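Local coordinates for putative phosphatase (Bacteroides thetaiotaomicron, PDB 3KYA), which is a putative phosphatase that binds zinc and probably joins an immunoglobulin-like domain to a beta-propeller, at residues A[193-198]-A[252-257]; A[207-212]-A[224-229]; A[16-21]-A[91-96]; A[50-55]-A[70-75]. All coordinates share one frame; numbering follows the deposited sequence. Where two conformers were deposited one is given.

Contact 1 (A[193-198]-A[252-257])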
# COMPACT_ATOMS: atom_id res chain seq x y z
N PHE A 193 -1.46 21.26 -26.82
CA PHE A 193 -2.51 21.68 -27.76
C PHE A 193 -3.46 22.67 -27.07
O PHE A 193 -3.74 22.52 -25.87
CB PHE A 193 -3.31 20.48 -28.27
CG PHE A 193 -2.50 19.50 -29.09
CD1 PHE A 193 -1.82 18.46 -28.48
CD2 PHE A 193 -2.42 19.61 -30.47
CE1 PHE A 193 -1.06 17.56 -29.22
CE2 PHE A 193 -1.66 18.71 -31.22
CZ PHE A 193 -0.98 17.68 -30.59
N ASN A 194 -3.97 23.66 -27.80
CA ASN A 194 -4.92 24.60 -27.19
C ASN A 194 -6.27 23.97 -26.91
O ASN A 194 -6.69 23.01 -27.59
CB ASN A 194 -5.15 25.83 -28.09
CG ASN A 194 -5.93 25.49 -29.36
OD1 ASN A 194 -5.42 24.81 -30.23
ND2 ASN A 194 -7.15 26.00 -29.47
N LYS A 195 -6.96 24.47 -25.89
CA LYS A 195 -8.35 24.11 -25.64
C LYS A 195 -9.15 25.09 -26.51
O LYS A 195 -8.62 26.16 -26.83
CB LYS A 195 -8.77 24.33 -24.18
CG LYS A 195 -8.12 23.40 -23.14
CD LYS A 195 -8.43 21.92 -23.37
CE LYS A 195 -9.94 21.62 -23.31
NZ LYS A 195 -10.23 20.20 -23.64
N LYS A 196 -10.39 24.77 -26.87
CA LYS A 196 -11.22 25.69 -27.66
C LYS A 196 -11.23 27.09 -27.04
O LYS A 196 -11.32 27.23 -25.82
CB LYS A 196 -12.67 25.19 -27.79
CG LYS A 196 -13.62 26.22 -28.43
CD LYS A 196 -14.96 25.64 -28.89
CE LYS A 196 -15.93 25.37 -27.75
NZ LYS A 196 -17.14 24.64 -28.27
N ILE A 197 -11.12 28.11 -27.89
CA ILE A 197 -11.20 29.50 -27.45
C ILE A 197 -12.35 30.11 -28.23
O ILE A 197 -12.25 30.28 -29.46
CB ILE A 197 -9.89 30.29 -27.68
CG1 ILE A 197 -8.72 29.65 -26.94
CG2 ILE A 197 -10.05 31.73 -27.19
CD1 ILE A 197 -7.39 30.27 -27.29
N GLU A 198 -13.46 30.35 -27.55
CA GLU A 198 -14.65 30.93 -28.19
C GLU A 198 -14.28 32.19 -28.96
O GLU A 198 -13.58 33.06 -28.44
CB GLU A 198 -15.75 31.17 -27.15
CG GLU A 198 -16.52 29.86 -26.79
CD GLU A 198 -17.19 29.87 -25.42
OE1 GLU A 198 -16.54 30.32 -24.46
OE2 GLU A 198 -18.34 29.38 -25.31
N ALA A 252 6.13 23.85 -22.02
CA ALA A 252 4.94 24.69 -22.01
C ALA A 252 3.71 23.79 -21.87
O ALA A 252 3.61 22.76 -22.55
CB ALA A 252 4.86 25.55 -23.27
N THR A 253 2.77 24.18 -21.01
CA THR A 253 1.59 23.37 -20.69
C THR A 253 0.32 24.21 -20.68
O THR A 253 0.34 25.36 -20.23
CB THR A 253 1.74 22.72 -19.30
OG1 THR A 253 3.04 22.11 -19.19
CG2 THR A 253 0.65 21.68 -19.04
N ILE A 254 -0.78 23.61 -21.16
CA ILE A 254 -2.09 24.26 -21.22
C ILE A 254 -2.97 23.85 -20.04
O ILE A 254 -3.03 22.66 -19.69
CB ILE A 254 -2.82 23.89 -22.56
CG1 ILE A 254 -2.14 24.60 -23.74
CG2 ILE A 254 -4.29 24.29 -22.54
CD1 ILE A 254 -2.34 26.13 -23.77
N HIS A 255 -3.64 24.83 -19.42
CA HIS A 255 -4.57 24.53 -18.32
C HIS A 255 -5.78 23.81 -18.91
O HIS A 255 -6.43 24.34 -19.81
CB HIS A 255 -5.01 25.80 -17.58
CG HIS A 255 -5.68 25.51 -16.28
ND1 HIS A 255 -7.03 25.30 -16.17
CD2 HIS A 255 -5.17 25.36 -15.03
CE1 HIS A 255 -7.34 25.05 -14.91
NE2 HIS A 255 -6.23 25.07 -14.19
N PRO A 256 -6.10 22.61 -18.40
CA PRO A 256 -7.16 21.79 -19.02
C PRO A 256 -8.59 22.32 -18.90
O PRO A 256 -9.46 21.86 -19.65
CB PRO A 256 -7.02 20.43 -18.32
CG PRO A 256 -6.40 20.77 -16.99
CD PRO A 256 -5.50 21.94 -17.23
N ILE A 257 -8.84 23.28 -18.01
CA ILE A 257 -10.17 23.85 -17.87
C ILE A 257 -10.28 25.25 -18.48
O ILE A 257 -11.21 25.50 -19.25
CB ILE A 257 -10.65 23.93 -16.40
CG1 ILE A 257 -10.47 22.57 -15.69
CG2 ILE A 257 -12.11 24.40 -16.34
CD1 ILE A 257 -11.18 21.40 -16.35

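Contact 2 (A[207-212]-A[224-229]). With EDO (1,2-ethanediol), chain B; EDO (1,2-ethanediol), chain N.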
# COMPACT_ATOMS: atom_id res chain seq x y z
N MSE A 207 -0.93 23.22 -32.31
CA MSE A 207 0.09 22.49 -31.57
C MSE A 207 1.02 23.56 -31.03
O MSE A 207 1.44 24.44 -31.78
CB MSE A 207 0.86 21.54 -32.50
CG MSE A 207 1.94 20.71 -31.78
SE MSE A 207 3.04 19.64 -32.97
CE MSE A 207 1.80 18.20 -33.48
N ILE A 208 1.31 23.49 -29.73
CA ILE A 208 2.15 24.46 -29.04
C ILE A 208 3.45 23.75 -28.67
O ILE A 208 3.42 22.77 -27.92
CB ILE A 208 1.42 25.03 -27.80
CG1 ILE A 208 0.12 25.75 -28.24
CG2 ILE A 208 2.33 25.99 -27.02
CD1 ILE A 208 -0.91 25.95 -27.14
N VAL A 209 4.56 24.23 -29.20
CA VAL A 209 5.86 23.59 -29.06
C VAL A 209 6.89 24.45 -28.35
O VAL A 209 7.20 25.56 -28.79
CB VAL A 209 6.42 23.25 -30.46
CG1 VAL A 209 7.80 22.61 -30.35
CG2 VAL A 209 5.45 22.35 -31.22
N ALA A 210 7.44 23.91 -27.25
CA ALA A 210 8.47 24.58 -26.46
C ALA A 210 9.88 24.12 -26.89
O ALA A 210 10.10 22.92 -27.14
CB ALA A 210 8.26 24.32 -24.92
N ILE A 211 10.82 25.06 -26.98
CA ILE A 211 12.19 24.76 -27.37
C ILE A 211 13.16 25.38 -26.34
O ILE A 211 12.80 26.34 -25.67
CB ILE A 211 12.53 25.25 -28.80
CG1 ILE A 211 12.56 26.79 -28.87
CG2 ILE A 211 11.53 24.66 -29.80
CD1 ILE A 211 13.11 27.32 -30.17
N ASP A 212 14.37 24.84 -26.27
CA ASP A 212 15.40 25.22 -25.26
C ASP A 212 16.55 25.93 -25.98
O ASP A 212 17.42 25.29 -26.57
CB ASP A 212 15.89 23.96 -24.55
CG ASP A 212 16.55 24.24 -23.20
OD1 ASP A 212 17.11 25.34 -23.00
OD2 ASP A 212 16.49 23.32 -22.33
N TYR A 224 6.58 28.16 -29.84
CA TYR A 224 5.98 28.35 -31.15
C TYR A 224 4.58 27.74 -31.17
O TYR A 224 4.26 26.85 -30.36
CB TYR A 224 6.83 27.70 -32.25
CG TYR A 224 8.16 28.38 -32.52
CD1 TYR A 224 9.27 28.12 -31.73
CD2 TYR A 224 8.30 29.30 -33.56
CE1 TYR A 224 10.49 28.74 -31.97
CE2 TYR A 224 9.52 29.94 -33.79
CZ TYR A 224 10.61 29.65 -32.99
OH TYR A 224 11.82 30.27 -33.22
N ILE A 225 3.77 28.20 -32.13
CA ILE A 225 2.42 27.70 -32.33
C ILE A 225 2.27 27.28 -33.80
O ILE A 225 2.60 28.05 -34.71
CB ILE A 225 1.37 28.73 -31.86
CG1 ILE A 225 -0.00 28.07 -31.71
CG2 ILE A 225 1.30 29.98 -32.81
CD1 ILE A 225 -1.01 28.90 -30.92
N ILE A 226 1.79 26.05 -34.02
CA ILE A 226 1.65 25.45 -35.36
C ILE A 226 0.19 25.15 -35.66
O ILE A 226 -0.45 24.39 -34.94
CB ILE A 226 2.46 24.15 -35.48
CG1 ILE A 226 3.92 24.37 -35.08
CG2 ILE A 226 2.36 23.57 -36.90
CD1 ILE A 226 4.78 23.12 -35.08
N LYS A 227 -0.34 25.72 -36.74
CA LYS A 227 -1.75 25.58 -37.08
C LYS A 227 -2.05 24.35 -37.92
O LYS A 227 -1.38 24.07 -38.93
CB LYS A 227 -2.22 26.83 -37.82
CG LYS A 227 -3.73 26.91 -38.02
CD LYS A 227 -4.11 28.21 -38.72
CE LYS A 227 -5.60 28.39 -38.76
NZ LYS A 227 -5.93 29.61 -39.53
N ARG A 228 -3.08 23.62 -37.51
CA ARG A 228 -3.54 22.44 -38.21
C ARG A 228 -3.96 22.81 -39.64
O ARG A 228 -4.60 23.85 -39.87
CB ARG A 228 -4.71 21.81 -37.43
CG ARG A 228 -5.12 20.40 -37.87
CD ARG A 228 -6.32 19.88 -37.06
NE ARG A 228 -6.05 19.65 -35.63
CZ ARG A 228 -5.65 18.48 -35.10
NH1 ARG A 228 -5.41 17.42 -35.87
NH2 ARG A 228 -5.46 18.39 -33.79
N ASN A 229 -3.56 21.97 -40.59
CA ASN A 229 -3.92 22.17 -41.99
C ASN A 229 -5.40 21.88 -42.22
O ASN A 229 -6.06 21.26 -41.38
CB ASN A 229 -3.09 21.24 -42.90
CG ASN A 229 -1.61 21.58 -42.89
OD1 ASN A 229 -1.21 22.75 -42.95
ND2 ASN A 229 -0.77 20.55 -42.84
C1 EDO B . 18.78 23.53 -19.64
O1 EDO B . 18.40 22.71 -20.76
C2 EDO B . 18.86 25.00 -20.06
O2 EDO B . 17.56 25.57 -20.18
C1 EDO N . -10.28 23.62 -39.62
O1 EDO N . -10.63 22.25 -39.86
C2 EDO N . -8.78 23.74 -39.43
O2 EDO N . -8.18 22.44 -39.22

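Contact 3 (A[16-21]-A[91-96])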
# COMPACT_ATOMS: atom_id res chain seq x y z
N LYS A 16 -2.45 -47.30 -11.61
CA LYS A 16 -3.68 -46.62 -11.22
C LYS A 16 -3.74 -45.22 -11.81
O LYS A 16 -2.70 -44.58 -12.02
CB LYS A 16 -3.76 -46.50 -9.69
CG LYS A 16 -3.87 -47.82 -8.94
CD LYS A 16 -5.17 -48.55 -9.28
CE LYS A 16 -5.49 -49.67 -8.29
NZ LYS A 16 -4.48 -50.76 -8.30
N PRO A 17 -4.96 -44.72 -12.07
CA PRO A 17 -5.07 -43.38 -12.62
C PRO A 17 -4.58 -42.31 -11.65
O PRO A 17 -4.42 -42.58 -10.45
CB PRO A 17 -6.57 -43.21 -12.87
CG PRO A 17 -7.24 -44.23 -12.01
CD PRO A 17 -6.28 -45.37 -11.92
N VAL A 18 -4.29 -41.14 -12.19
CA VAL A 18 -3.97 -39.97 -11.39
C VAL A 18 -5.24 -39.15 -11.46
O VAL A 18 -5.88 -39.08 -12.53
CB VAL A 18 -2.78 -39.18 -11.96
CG1 VAL A 18 -2.63 -37.85 -11.22
CG2 VAL A 18 -1.51 -39.99 -11.85
N ALA A 19 -5.65 -38.56 -10.34
CA ALA A 19 -6.87 -37.77 -10.31
C ALA A 19 -6.64 -36.42 -9.65
O ALA A 19 -5.81 -36.31 -8.76
CB ALA A 19 -7.97 -38.54 -9.55
N ILE A 20 -7.35 -35.41 -10.15
CA ILE A 20 -7.40 -34.09 -9.54
C ILE A 20 -8.85 -33.89 -9.10
O ILE A 20 -9.76 -33.93 -9.93
CB ILE A 20 -7.01 -32.98 -10.51
CG1 ILE A 20 -5.52 -33.11 -10.86
CG2 ILE A 20 -7.34 -31.61 -9.91
CD1 ILE A 20 -5.05 -32.12 -11.93
N SER A 21 -9.07 -33.67 -7.80
CA SER A 21 -10.43 -33.52 -7.26
C SER A 21 -10.83 -32.08 -6.96
O SER A 21 -12.02 -31.77 -6.94
CB SER A 21 -10.54 -34.32 -5.96
OG SER A 21 -9.59 -33.86 -5.02
N VAL A 91 1.77 -41.22 -16.21
CA VAL A 91 0.31 -41.17 -16.18
C VAL A 91 -0.10 -39.70 -16.14
O VAL A 91 0.44 -38.93 -15.34
CB VAL A 91 -0.27 -41.98 -14.98
CG1 VAL A 91 -1.81 -41.94 -14.98
CG2 VAL A 91 0.20 -43.42 -15.04
N THR A 92 -1.03 -39.32 -17.01
CA THR A 92 -1.49 -37.93 -17.12
C THR A 92 -2.98 -37.78 -16.91
O THR A 92 -3.75 -38.65 -17.28
CB THR A 92 -1.16 -37.35 -18.52
OG1 THR A 92 0.25 -37.40 -18.75
CG2 THR A 92 -1.63 -35.90 -18.65
N THR A 93 -3.39 -36.68 -16.28
CA THR A 93 -4.80 -36.37 -16.11
C THR A 93 -4.97 -34.87 -16.27
O THR A 93 -4.01 -34.11 -16.14
CB THR A 93 -5.36 -36.81 -14.74
OG1 THR A 93 -6.80 -36.75 -14.77
CG2 THR A 93 -4.83 -35.93 -13.61
N THR A 94 -6.19 -34.45 -16.56
CA THR A 94 -6.51 -33.04 -16.71
C THR A 94 -7.70 -32.75 -15.80
O THR A 94 -8.67 -33.52 -15.80
CB THR A 94 -6.86 -32.67 -18.16
OG1 THR A 94 -5.72 -32.94 -18.99
CG2 THR A 94 -7.22 -31.19 -18.29
N ALA A 95 -7.62 -31.67 -15.03
CA ALA A 95 -8.70 -31.32 -14.11
C ALA A 95 -9.96 -31.04 -14.93
O ALA A 95 -9.89 -30.48 -16.03
CB ALA A 95 -8.33 -30.14 -13.26
N SER A 96 -11.11 -31.43 -14.40
CA SER A 96 -12.38 -31.27 -15.12
C SER A 96 -12.82 -29.80 -15.20
O SER A 96 -13.49 -29.42 -16.16
CB SER A 96 -13.48 -32.18 -14.54
OG SER A 96 -13.85 -31.79 -13.22
O HOH W 1 -8.18 -39.65 -13.84
O HOH W 2 -4.99 -40.64 -15.18
O HOH W 3 -11.21 -32.67 -11.73
O HOH W 4 -8.59 -35.78 -12.77

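Contact 4 (A[50-55]-A[70-75]). With EDO (1,2-ethanediol), chain D; EDO (1,2-ethanediol), chain C.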
# COMPACT_ATOMS: atom_id res chain seq x y z
N VAL A 50 3.61 -30.16 -14.18
CA VAL A 50 2.31 -29.50 -14.21
C VAL A 50 2.28 -28.42 -15.28
O VAL A 50 3.24 -27.66 -15.43
CB VAL A 50 2.00 -28.84 -12.83
CG1 VAL A 50 0.70 -28.01 -12.89
CG2 VAL A 50 1.88 -29.89 -11.73
N LYS A 51 1.18 -28.38 -16.03
CA LYS A 51 0.94 -27.30 -16.97
C LYS A 51 -0.39 -26.65 -16.60
O LYS A 51 -1.34 -27.34 -16.22
CB LYS A 51 0.84 -27.80 -18.41
CG LYS A 51 2.14 -28.12 -19.09
CD LYS A 51 1.89 -28.41 -20.58
CE LYS A 51 3.18 -28.62 -21.34
NZ LYS A 51 2.89 -28.89 -22.79
N ILE A 52 -0.42 -25.33 -16.69
CA ILE A 52 -1.65 -24.58 -16.46
C ILE A 52 -1.85 -23.66 -17.65
O ILE A 52 -0.96 -22.88 -17.99
CB ILE A 52 -1.62 -23.77 -15.16
CG1 ILE A 52 -1.35 -24.68 -13.97
CG2 ILE A 52 -2.96 -23.02 -14.97
CD1 ILE A 52 -1.34 -23.94 -12.64
N GLY A 53 -3.01 -23.75 -18.30
CA GLY A 53 -3.28 -22.93 -19.48
C GLY A 53 -2.26 -23.18 -20.58
O GLY A 53 -1.92 -22.26 -21.34
N GLY A 54 -1.76 -24.41 -20.67
CA GLY A 54 -0.73 -24.79 -21.64
C GLY A 54 0.69 -24.36 -21.30
O GLY A 54 1.63 -24.67 -22.04
N LYS A 55 0.88 -23.68 -20.17
CA LYS A 55 2.20 -23.19 -19.76
C LYS A 55 2.79 -24.06 -18.64
O LYS A 55 2.09 -24.40 -17.68
CB LYS A 55 2.09 -21.76 -19.25
CG LYS A 55 1.53 -20.75 -20.25
CD LYS A 55 2.37 -20.65 -21.49
CE LYS A 55 2.09 -19.36 -22.27
NZ LYS A 55 0.63 -19.16 -22.59
N PHE A 70 3.23 -22.88 -8.67
CA PHE A 70 3.01 -21.46 -8.95
C PHE A 70 2.27 -21.30 -10.26
O PHE A 70 2.62 -21.95 -11.26
CB PHE A 70 4.33 -20.70 -9.07
CG PHE A 70 5.02 -20.46 -7.76
CD1 PHE A 70 4.46 -19.61 -6.82
CD2 PHE A 70 6.26 -21.03 -7.50
CE1 PHE A 70 5.12 -19.36 -5.61
CE2 PHE A 70 6.93 -20.78 -6.29
CZ PHE A 70 6.35 -19.95 -5.35
N VAL A 71 1.26 -20.43 -10.28
CA VAL A 71 0.53 -20.15 -11.52
C VAL A 71 1.45 -19.42 -12.51
O VAL A 71 2.01 -18.37 -12.20
CB VAL A 71 -0.72 -19.29 -11.26
CG1 VAL A 71 -1.41 -18.89 -12.57
CG2 VAL A 71 -1.68 -20.05 -10.32
N PRO A 72 1.60 -19.96 -13.72
CA PRO A 72 2.51 -19.31 -14.66
C PRO A 72 1.91 -18.11 -15.38
O PRO A 72 0.68 -18.01 -15.52
CB PRO A 72 2.81 -20.41 -15.69
CG PRO A 72 1.78 -21.46 -15.49
CD PRO A 72 1.05 -21.23 -14.23
N SER A 73 2.78 -17.19 -15.80
CA SER A 73 2.35 -16.08 -16.63
C SER A 73 1.72 -16.61 -17.92
O SER A 73 2.22 -17.56 -18.53
CB SER A 73 3.54 -15.18 -16.98
OG SER A 73 4.03 -14.51 -15.84
N GLY A 74 0.61 -16.00 -18.34
CA GLY A 74 -0.04 -16.37 -19.58
C GLY A 74 -0.84 -17.67 -19.58
O GLY A 74 -1.03 -18.25 -20.63
N ALA A 75 -1.32 -18.10 -18.42
CA ALA A 75 -2.09 -19.35 -18.30
C ALA A 75 -3.58 -19.08 -18.57
O ALA A 75 -4.44 -19.53 -17.81
CB ALA A 75 -1.89 -19.96 -16.93
C1 EDO D . 5.76 -16.94 -13.68
O1 EDO D . 5.53 -17.70 -14.87
C2 EDO D . 5.43 -17.73 -12.42
O2 EDO D . 6.26 -18.88 -12.32
C1 EDO C . 1.29 -11.58 -16.60
O1 EDO C . 1.74 -12.49 -17.61
C2 EDO C . 2.47 -11.03 -15.82
O2 EDO C . 3.04 -12.06 -15.01

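Contact 1 (A[193-198]-A[252-257])
Ile254 presses its branched carbons onto the carbonyl oxygen of Phe193, with Ile254 CG1 only 3.4 Å from Phe193 O and both CB and CG2 within 3.8 Å of the same oxygen. The contact joins successive blades of a fold consistent with a six-bladed beta-propeller: strand 252-254 opens one four-stranded sheet, and residues 193-198 leave the first strand of the preceding sheet. With no hydrogen bond between the two segments, the seam rests on van der Waals contacts, most of them carbons laid against carbonyl oxygens. Lys195 adds the aliphatic part of its chain. Its CG lies 4.0 Å from Ile254 CG2 and 3.9 Å from His255 O, and the chain then bends at chi2 and chi3 (-60°), the latter carrying CE to 3.7 Å from Pro256 O. Beyond the seam, Lys195 NZ makes a salt bridge with Glu203. An alanine in place of Lys195 would probably open a gap beside Ile254 CG2 and the Pro256 carbonyl and leave Glu203 without its charged mate.

A second shell holds each segment in place. In segment 252-257, His255, turned away from the seam, stacks on Tyr339 and bonds through NE2 to Gly321 O. In segment 193-198, the amide of Asn194 ties the loop to residues 202-206, with OD1 taking Tyr206 N and ND2 reaching Asp202 O; Asp202 and Glu205 of that region are observed zinc ligands. The same amide also steadies its own loop: Asn194 ND2 donates over 3.0 Å to Lys195 O from well above the carbonyl plane, 67° out of it, with a bent N-H...O angle of 135°.

Contact 2 (A[207-212]-A[224-229])
Ile211 and Tyr224 meet at the rim of the aromatic ring, where Ile211 CD1 lies in the ring plane, 3.5 Å from Tyr224 CE1. They belong to an antiparallel beta hairpin, strands 206-211 and 220-227, which forms the middle of a four-stranded propeller-like blade. Ile211 holds CG1 in the crowded position between its backbone N and carbonyl carbon (chi1 69°), and CD1 continues outward in an extended chain toward the tyrosine edge. On the same face, the cross-strand contact runs diagonally: Val209 CG2 approaches Ile226 CD1 at 4.0 Å, the two chains crossing obliquely, although Val209 is paired with Tyr224 and Ile226 with Met207. That last pair, in which Met207 is selenomethionine, touches through its CB atoms at 4.3 Å, while the rest of the Met207 chain leads away from segment 224-229, and the side chain also touches Ile191 of strand 188-193.

On the opposite face, Ile208 and Ile225 form a non-hydrogen-bonded pair and lie side by side, pointing the same way, with Ile208 CG1 and Ile225 CG1 4.2 Å apart. Both are covered by helix 276-284, through Leu276 for Ile208 and Tyr279 and Phe280 for Ile225.

Between the faces, the hydrogen-bonded pairs Met207-Ile226 and Val209-Tyr224 each give two reciprocal backbone bonds, so that four bonds set the register and the N-H and C=O of all four paired residues are engaged. Of the four, Tyr224 N to Val209 O is the straightest, at 2.9 Å with an N-H...O angle of 174°.

Contact 3 (A[16-21]-A[91-96])
Thr93 and Val18 bury the most surface here, and they meet through carbon against oxygen as well as methyl against methyl. Thr93 CB lies 3.2 Å from Val18 O, while Thr93 CG2 reaches 3.8 Å from Val18 CG1. The threonine sets OG1 anti to its backbone N (chi1 -167°), which leaves CG2 between the N and the carbonyl carbon, facing the hydrophobic side chains of the other segment. Val18 uses its second branch too: its CG2 sits 3.7 Å from Val91 CG1, so the two valine methyls extend the apolar row beyond Thr93.

Both segments belong to the IPT/TIG domain, an immunoglobulin-like fold of the E-set type. Residues 16-20 and 91-95 run in directions 26° apart, and strand 91-94 is an outer strand of the domain's sheet. Here waters take up the backbone groups between the segments: one accepts from Val18 N and donates to Thr92 O, and another donates to Ile20 O and accepts from Ser96 N. A further water is held by Ile20 N and by Thr93 OG1, the latter at 2.9 Å.

Ile20 continues the row at the far end. Its CG2 is 3.8 Å from Ala95 CB, its CG1 4.0 Å from Thr93 CG2, and the chain also packs on Ile82 and Ile36 of adjacent strands. An alanine at Ile20 would probably leave a gap beside Thr93 CG2 and Ala95 CB, where CG1, CG2 and CD1 now pack. Asp22, two residues further along the chain, is an observed zinc ligand.

Contact 4 (A[50-55]-A[70-75])
Lys55 gives the contact its one hydrogen bond between the segments, with NZ 2.7 Å from Gly74 O and the donor 36° out of the carbonyl plane. The lysine bends at chi2 and again at chi4 (-54°), the latter placing NZ beside that oxygen.

Apolar contacts centre on Pro72 and Ile52. Pro72 meets two partners: its CD touches Ile52 CB at 3.8 Å, the side chains crossing at about a right angle, while its CG meets Lys55 CB at 3.8 Å. Ala75 CB packs against Ile52 CG2 and comes within 3.2 Å of Ile52 O.

Backbone geometry makes the close approach possible. Residues 52-55 form a type I' turn and 72-75 a type II turn, and Gly53 CA stands 4.0 Å from Ala75 CA. A CB on Gly53 would fall too close to Ala75 C, and Gly53 itself has positive phi. Separately, Ser73 N donates over 2.9 Å to O1 of a bound ethanediol.

In the IPT/TIG domain, this joins the hairpin turn between strands 48-52 and 55-62 to the loop after strand 66-70. Ile52 and Val71 reach Leu34 of strand 33-39, and Val71 and Ala75 rest on Tyr101 of strand 100-101.

In the fold
The four contacts fall into two groups on opposite sides of the chain's centre. Contacts 1 and 2 lie in the propeller-like part and touch: Ile254 CD1 of contact 1 packs on Ile208 CD1 of contact 2, which is nested within the chain loop that contact 1 closes. Contact 2 is buried and held by backbone bonds within one blade, whereas partly buried contact 1 joins two blades without a hydrogen bond between its segments. Contacts 3 and 4 share the IPT/TIG domain and reach the same sheet, their centres about 17 Å apart, without touching. Contact 3, at the surface, combines apolar methyl contacts with bridging waters; contact 4, partly buried, pairs two turns through proline packing and a lysine bond.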